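Local coordinates for protein HTH-type transcriptional regulator mcbR (PDB 4P9F) that represses transcription of the mcbA gene by binding its promoter region, which prevents colanic acid overproduction and mucoidy and is important for biofilm formation, at residues I82-E87 / C197-M202. Residues are numbered along the deposited sequence; the frame is centred on the assembly and turned at random.
Sequences IRYELE and CLAEIM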
# COMPACT_ATOMS: atom_id res chain seq x y z
N ILE A 82 -5.56 -6.37 5.82
CA ILE A 82 -4.30 -6.03 5.17
C ILE A 82 -3.33 -5.42 6.18
O ILE A 82 -2.18 -5.85 6.30
CB ILE A 82 -4.50 -5.04 4.00
CG1 ILE A 82 -5.43 -5.63 2.93
CG2 ILE A 82 -3.14 -4.70 3.37
CD1 ILE A 82 -5.91 -4.61 1.89
N ARG A 83 -3.78 -4.43 6.93
CA ARG A 83 -2.85 -3.73 7.81
C ARG A 83 -2.45 -4.60 9.00
O ARG A 83 -1.40 -4.38 9.60
CB ARG A 83 -3.47 -2.44 8.29
CG ARG A 83 -4.57 -2.63 9.31
CD ARG A 83 -5.18 -1.28 9.60
NE ARG A 83 -6.19 -1.33 10.66
CZ ARG A 83 -5.95 -1.03 11.94
NH1 ARG A 83 -4.73 -0.65 12.33
NH2 ARG A 83 -6.94 -1.09 12.81
N TYR A 84 -3.29 -5.56 9.34
CA TYR A 84 -2.93 -6.51 10.38
C TYR A 84 -1.58 -7.13 10.08
O TYR A 84 -0.66 -7.03 10.88
CB TYR A 84 -4.00 -7.59 10.51
CG TYR A 84 -3.72 -8.64 11.56
CD1 TYR A 84 -4.06 -8.44 12.90
CD2 TYR A 84 -3.11 -9.83 11.22
CE1 TYR A 84 -3.80 -9.42 13.87
CE2 TYR A 84 -2.85 -10.81 12.17
CZ TYR A 84 -3.20 -10.61 13.49
OH TYR A 84 -2.93 -11.60 14.41
N GLU A 85 -1.43 -7.72 8.89
CA GLU A 85 -0.16 -8.33 8.51
C GLU A 85 0.97 -7.33 8.43
O GLU A 85 2.08 -7.62 8.88
CB GLU A 85 -0.28 -9.07 7.17
CG GLU A 85 -1.32 -10.16 7.19
CD GLU A 85 -0.98 -11.28 8.17
OE1 GLU A 85 0.21 -11.51 8.44
OE2 GLU A 85 -1.93 -11.95 8.65
N LEU A 86 0.71 -6.16 7.86
CA LEU A 86 1.78 -5.19 7.65
C LEU A 86 2.29 -4.59 8.95
O LEU A 86 3.50 -4.43 9.13
CB LEU A 86 1.30 -4.07 6.73
CG LEU A 86 0.90 -4.53 5.32
CD1 LEU A 86 0.54 -3.35 4.39
CD2 LEU A 86 1.98 -5.43 4.69
N GLU A 87 1.38 -4.27 9.87
CA GLU A 87 1.77 -3.64 11.12
C GLU A 87 2.49 -4.63 12.06
O GLU A 87 3.45 -4.26 12.73
CB GLU A 87 0.53 -3.03 11.81
CG GLU A 87 -0.05 -1.83 11.01
CD GLU A 87 -1.12 -1.04 11.78
OE1 GLU A 87 -0.92 -0.74 12.97
OE2 GLU A 87 -2.16 -0.74 11.19
N CYS A 197 0.72 -8.02 21.76
CA CYS A 197 0.20 -6.77 22.32
C CYS A 197 -0.39 -5.87 21.23
O CYS A 197 -1.46 -5.29 21.39
CB CYS A 197 1.30 -6.02 23.10
SG CYS A 197 1.75 -6.89 24.66
N LEU A 198 0.31 -5.78 20.11
CA LEU A 198 -0.16 -4.94 19.02
C LEU A 198 -1.45 -5.52 18.43
O LEU A 198 -2.37 -4.78 18.10
CB LEU A 198 0.91 -4.81 17.93
CG LEU A 198 0.54 -3.88 16.77
CD1 LEU A 198 0.17 -2.47 17.30
CD2 LEU A 198 1.68 -3.82 15.74
N ALA A 199 -1.53 -6.85 18.30
CA ALA A 199 -2.76 -7.47 17.84
C ALA A 199 -3.93 -7.17 18.79
O ALA A 199 -5.03 -6.87 18.35
CB ALA A 199 -2.58 -8.99 17.70
N GLU A 200 -3.66 -7.23 20.09
CA GLU A 200 -4.67 -6.93 21.11
C GLU A 200 -5.13 -5.47 20.99
O GLU A 200 -6.32 -5.17 21.11
CB GLU A 200 -4.11 -7.19 22.52
CG GLU A 200 -3.97 -8.68 22.93
CD GLU A 200 -5.25 -9.29 23.50
OE1 GLU A 200 -5.74 -8.76 24.53
OE2 GLU A 200 -5.74 -10.30 22.97
N ILE A 201 -4.18 -4.57 20.76
CA ILE A 201 -4.49 -3.14 20.58
C ILE A 201 -5.43 -2.95 19.40
O ILE A 201 -6.44 -2.24 19.50
CB ILE A 201 -3.20 -2.30 20.38
CG1 ILE A 201 -2.42 -2.23 21.70
CG2 ILE A 201 -3.53 -0.88 19.88
CD1 ILE A 201 -1.06 -1.61 21.57
N MSE A 202 -5.10 -3.59 18.30
CA MSE A 202 -5.89 -3.46 17.09
C MSE A 202 -7.27 -4.06 17.29
O MSE A 202 -8.27 -3.44 16.92
CB MSE A 202 -5.17 -4.10 15.90
CG MSE A 202 -3.90 -3.32 15.47
SE MSE A 202 -3.12 -4.00 13.78
CE MSE A 202 -2.40 -5.70 14.38
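The carboxylate of E87, against which M202 packs, is gripped at both oxygens: OE2 takes R83 NH1 at 2.8 Å and W153 NE1, while OE1 forms a salt bridge with R133 and a hydrogen bond with the Y137 hydroxyl. R83 reaches OE2 on its syn side but tilted 28° out of the carboxylate plane, while OE2 lies nearly in the guanidinium plane. The two arginines would probably keep this buried acid ionised. An alanine in place of E87 would probably leave the close like charges of R83 and R133 without the negative charge that offsets them, and W153 and Y137 without a partner. Within the all-helical FCD domain of this GntR-family regulator, helices 73-95 and 191-210 run roughly antiparallel, at 153° and 10.8 Å between axes. M202, a selenomethionine, reaches across: its SE, a soft, polarisable neighbour for charged groups, lies 4.0 Å from both R83 NH1 and E87 OE1. Its chain bends (chi3 -71°), placing CE 3.5 Å from Y84 CD1, the side chains crossing at about a right angle. Small A199 lets the Y84 ring approach, CB lying 4.0 Å from CE1. Branched L198 sets CD2 3.5 Å from the backbone O of E87.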